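Local coordinates for putative molybdenum cofactor biosynthesis protein D2 (MoaD2) / thiamine S (Mycobacterium smegmatis, PDB 6JC0) that probably serves as a small ubiquitin-like sulfur carrier of the MoaD/ThiS kind in molybdenum cofactor biosynthesis, at residues B[29-41]-B[59-73]. Residues are numbered along the deposited sequence; the frame is centred on the assembly and turned at random.
Sequences EIATGTSVAELVE and YLCDEVAVRDMAKPL
V40 lays its CG2 methyl over one face of the Y59 ring, 3.5 Å from CZ, while its CG1 reaches the hydroxyl of the same tyrosine; V36 CG1 approaches that ring obliquely. With CG1 anti to the backbone N (chi1 180°), V36 sends this branch to M69 CE (3.8 Å) and the other, CG2, among C61, V66, K71 and L73. The M69 chain, bent at chi2 and chi3, turns its CE methyl against both V36 CG1 and V40 CG2. Farther along, L73 CD1 meets I30 CD1 at 3.5 Å and L39 CD2 at 3.8 Å, and so joins strand 25-31 to helix 36-44.

Four backbone hydrogen bonds join the segments. L73 exchanges two of them with the turn 31-34: its O accepts from G33 N (2.9 Å), its N donates to T34 O (2.7 Å). At the helix start, V36 N binds K71 O and A37 N binds M69 O (each 3.0 Å). S35 is the N-cap: its OG accepts from E38 N at 3.0 Å, and E38 OE2 in turn accepts weak bonds from S35 N and OG, completing a capping box.

The N-H groups of the helix's first turn are thus satisfied by 69-71 carbonyls and the cap, while apolar side chains fill the space between helix and sheet, consistent with the ubiquitin-like beta-grasp fold.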
# COMPACT_ATOMS: atom_id res chain seq x y z
N GLU B 29 -29.29 -20.05 -36.21
CA GLU B 29 -28.83 -20.73 -37.41
C GLU B 29 -28.14 -19.74 -38.34
O GLU B 29 -28.74 -18.76 -38.77
CB GLU B 29 -30.00 -21.40 -38.14
CG GLU B 29 -30.41 -22.75 -37.58
CD GLU B 29 -31.50 -23.41 -38.41
OE1 GLU B 29 -32.44 -22.71 -38.83
OE2 GLU B 29 -31.42 -24.64 -38.64
N ILE B 30 -26.87 -20.00 -38.65
CA ILE B 30 -26.15 -19.18 -39.61
C ILE B 30 -25.52 -20.04 -40.70
O ILE B 30 -25.18 -21.20 -40.46
CB ILE B 30 -25.05 -18.35 -38.94
CG1 ILE B 30 -24.01 -19.28 -38.31
CG2 ILE B 30 -25.64 -17.38 -37.92
CD1 ILE B 30 -22.77 -18.57 -37.87
N ALA B 31 -25.35 -19.46 -41.88
CA ALA B 31 -24.73 -20.16 -43.00
C ALA B 31 -23.34 -20.63 -42.62
O ALA B 31 -22.55 -19.88 -42.06
CB ALA B 31 -24.67 -19.26 -44.23
N THR B 32 -23.06 -21.90 -42.91
CA THR B 32 -21.75 -22.47 -42.63
C THR B 32 -20.67 -21.66 -43.34
O THR B 32 -20.77 -21.38 -44.53
CB THR B 32 -21.67 -23.94 -43.08
OG1 THR B 32 -22.75 -24.67 -42.49
CG2 THR B 32 -20.35 -24.57 -42.64
N GLY B 33 -19.66 -21.25 -42.58
CA GLY B 33 -18.59 -20.43 -43.11
C GLY B 33 -18.73 -18.95 -42.78
O GLY B 33 -17.83 -18.17 -43.06
N THR B 34 -19.86 -18.58 -42.18
CA THR B 34 -20.09 -17.20 -41.76
C THR B 34 -18.97 -16.76 -40.82
O THR B 34 -18.66 -17.45 -39.85
CB THR B 34 -21.45 -17.03 -41.05
OG1 THR B 34 -22.51 -17.35 -41.95
CG2 THR B 34 -21.62 -15.60 -40.56
N SER B 35 -18.37 -15.61 -41.10
CA SER B 35 -17.31 -15.09 -40.24
C SER B 35 -17.92 -14.52 -38.96
O SER B 35 -19.11 -14.21 -38.92
CB SER B 35 -16.50 -14.02 -40.96
OG SER B 35 -17.23 -12.82 -41.07
N VAL B 36 -17.10 -14.37 -37.93
CA VAL B 36 -17.56 -13.76 -36.69
C VAL B 36 -18.06 -12.34 -36.95
O VAL B 36 -19.07 -11.92 -36.40
CB VAL B 36 -16.46 -13.73 -35.62
CG1 VAL B 36 -16.98 -13.08 -34.34
CG2 VAL B 36 -15.96 -15.14 -35.33
N ALA B 37 -17.35 -11.63 -37.83
CA ALA B 37 -17.74 -10.26 -38.19
C ALA B 37 -19.13 -10.22 -38.83
O ALA B 37 -19.96 -9.38 -38.48
CB ALA B 37 -16.70 -9.66 -39.12
N GLU B 38 -19.39 -11.14 -39.76
CA GLU B 38 -20.71 -11.24 -40.38
C GLU B 38 -21.78 -11.58 -39.35
O GLU B 38 -22.92 -11.11 -39.46
CB GLU B 38 -20.71 -12.30 -41.48
CG GLU B 38 -19.81 -12.00 -42.67
CD GLU B 38 -19.88 -13.10 -43.71
OE1 GLU B 38 -20.95 -13.28 -44.32
OE2 GLU B 38 -18.86 -13.80 -43.91
N LEU B 39 -21.43 -12.41 -38.38
CA LEU B 39 -22.36 -12.77 -37.31
C LEU B 39 -22.72 -11.55 -36.48
O LEU B 39 -23.90 -11.32 -36.18
CB LEU B 39 -21.76 -13.85 -36.40
CG LEU B 39 -22.54 -14.15 -35.12
CD1 LEU B 39 -23.95 -14.65 -35.43
CD2 LEU B 39 -21.79 -15.14 -34.25
N VAL B 40 -21.71 -10.77 -36.13
CA VAL B 40 -21.90 -9.56 -35.34
C VAL B 40 -22.85 -8.58 -36.05
O VAL B 40 -23.67 -7.93 -35.41
CB VAL B 40 -20.55 -8.87 -35.04
CG1 VAL B 40 -20.76 -7.50 -34.39
CG2 VAL B 40 -19.71 -9.75 -34.13
N GLU B 41 -22.73 -8.51 -37.37
CA GLU B 41 -23.62 -7.68 -38.18
C GLU B 41 -25.07 -8.13 -38.01
O GLU B 41 -25.97 -7.30 -37.82
CB GLU B 41 -23.24 -7.73 -39.66
CG GLU B 41 -21.94 -7.03 -40.01
CD GLU B 41 -21.58 -7.17 -41.48
OE1 GLU B 41 -22.11 -8.09 -42.14
OE2 GLU B 41 -20.77 -6.36 -41.97
N TYR B 59 -14.72 -10.80 -28.45
CA TYR B 59 -15.47 -12.04 -28.64
C TYR B 59 -14.68 -13.30 -28.32
O TYR B 59 -13.47 -13.38 -28.56
CB TYR B 59 -16.00 -12.11 -30.08
CG TYR B 59 -16.84 -10.91 -30.45
CD1 TYR B 59 -18.21 -10.89 -30.16
CD2 TYR B 59 -16.28 -9.79 -31.04
CE1 TYR B 59 -18.98 -9.78 -30.47
CE2 TYR B 59 -17.04 -8.68 -31.35
CZ TYR B 59 -18.40 -8.69 -31.06
OH TYR B 59 -19.16 -7.59 -31.38
N LEU B 60 -15.38 -14.27 -27.75
CA LEU B 60 -14.83 -15.60 -27.54
C LEU B 60 -15.60 -16.63 -28.34
O LEU B 60 -16.82 -16.54 -28.46
CB LEU B 60 -14.87 -15.98 -26.06
CG LEU B 60 -14.50 -14.92 -25.02
CD1 LEU B 60 -14.80 -15.45 -23.63
CD2 LEU B 60 -13.04 -14.51 -25.15
N CYS B 61 -14.89 -17.60 -28.90
CA CYS B 61 -15.52 -18.78 -29.50
C CYS B 61 -15.14 -19.98 -28.65
O CYS B 61 -13.96 -20.35 -28.60
CB CYS B 61 -15.07 -18.97 -30.95
SG CYS B 61 -15.71 -17.76 -32.11
N ASP B 62 -16.12 -20.58 -27.99
CA ASP B 62 -15.87 -21.60 -26.98
C ASP B 62 -14.84 -21.08 -25.97
O ASP B 62 -13.87 -21.76 -25.64
CB ASP B 62 -15.39 -22.91 -27.61
CG ASP B 62 -16.46 -23.59 -28.45
OD1 ASP B 62 -17.66 -23.28 -28.25
OD2 ASP B 62 -16.12 -24.44 -29.29
N GLU B 63 -15.07 -19.85 -25.52
CA GLU B 63 -14.22 -19.17 -24.54
C GLU B 63 -12.75 -19.02 -24.96
O GLU B 63 -11.88 -18.84 -24.11
CB GLU B 63 -14.30 -19.88 -23.18
CG GLU B 63 -15.68 -19.85 -22.56
CD GLU B 63 -15.70 -20.34 -21.12
OE1 GLU B 63 -14.70 -20.96 -20.69
OE2 GLU B 63 -16.72 -20.12 -20.43
N VAL B 64 -12.49 -19.08 -26.26
CA VAL B 64 -11.17 -18.74 -26.79
C VAL B 64 -11.25 -17.40 -27.52
O VAL B 64 -12.09 -17.22 -28.39
CB VAL B 64 -10.63 -19.82 -27.76
CG1 VAL B 64 -9.30 -19.38 -28.35
CG2 VAL B 64 -10.49 -21.16 -27.05
N ALA B 65 -10.38 -16.47 -27.15
CA ALA B 65 -10.41 -15.12 -27.70
C ALA B 65 -10.34 -15.10 -29.22
O ALA B 65 -9.54 -15.81 -29.82
CB ALA B 65 -9.27 -14.29 -27.11
N VAL B 66 -11.20 -14.30 -29.84
CA VAL B 66 -11.19 -14.13 -31.29
C VAL B 66 -10.21 -13.04 -31.70
O VAL B 66 -10.44 -11.86 -31.44
CB VAL B 66 -12.60 -13.77 -31.83
CG1 VAL B 66 -12.54 -13.51 -33.33
CG2 VAL B 66 -13.59 -14.87 -31.51
N ARG B 67 -9.11 -13.44 -32.32
CA ARG B 67 -8.08 -12.49 -32.74
C ARG B 67 -8.38 -11.95 -34.14
O ARG B 67 -8.13 -10.79 -34.43
CB ARG B 67 -6.70 -13.15 -32.71
CG ARG B 67 -6.18 -13.45 -31.32
CD ARG B 67 -4.90 -14.28 -31.39
NE ARG B 67 -4.12 -14.21 -30.16
CZ ARG B 67 -2.96 -14.83 -29.97
NH1 ARG B 67 -2.45 -15.59 -30.93
NH2 ARG B 67 -2.32 -14.71 -28.82
N ASP B 68 -8.90 -12.82 -35.00
CA ASP B 68 -9.24 -12.46 -36.37
C ASP B 68 -10.75 -12.52 -36.56
O ASP B 68 -11.35 -13.58 -36.50
CB ASP B 68 -8.52 -13.38 -37.36
CG ASP B 68 -8.76 -13.00 -38.80
OD1 ASP B 68 -9.18 -11.85 -39.06
OD2 ASP B 68 -8.51 -13.85 -39.69
N MET B 69 -11.37 -11.36 -36.80
CA MET B 69 -12.82 -11.31 -36.95
C MET B 69 -13.31 -11.97 -38.24
O MET B 69 -14.50 -12.18 -38.43
CB MET B 69 -13.31 -9.86 -36.88
CG MET B 69 -13.15 -9.23 -35.51
SD MET B 69 -14.17 -10.05 -34.26
CE MET B 69 -15.80 -9.51 -34.75
N ALA B 70 -12.37 -12.31 -39.12
CA ALA B 70 -12.71 -12.99 -40.36
C ALA B 70 -12.86 -14.49 -40.13
O ALA B 70 -13.23 -15.23 -41.04
CB ALA B 70 -11.66 -12.71 -41.43
N LYS B 71 -12.56 -14.92 -38.90
CA LYS B 71 -12.66 -16.32 -38.51
C LYS B 71 -14.00 -16.94 -38.92
O LYS B 71 -15.05 -16.49 -38.48
CB LYS B 71 -12.48 -16.48 -37.00
CG LYS B 71 -12.84 -17.86 -36.48
CD LYS B 71 -12.82 -17.90 -34.96
CE LYS B 71 -13.33 -19.23 -34.42
NZ LYS B 71 -12.42 -20.36 -34.76
N PRO B 72 -13.96 -17.97 -39.76
CA PRO B 72 -15.18 -18.64 -40.22
C PRO B 72 -15.81 -19.52 -39.15
O PRO B 72 -15.10 -20.21 -38.42
CB PRO B 72 -14.69 -19.50 -41.40
CG PRO B 72 -13.31 -19.00 -41.72
CD PRO B 72 -12.76 -18.51 -40.43
N LEU B 73 -17.14 -19.49 -39.07
CA LEU B 73 -17.87 -20.38 -38.17
C LEU B 73 -18.37 -21.59 -38.95
O LEU B 73 -19.31 -21.49 -39.73
CB LEU B 73 -19.03 -19.63 -37.52
CG LEU B 73 -18.60 -18.42 -36.67
CD1 LEU B 73 -19.77 -17.47 -36.40
CD2 LEU B 73 -17.98 -18.89 -35.36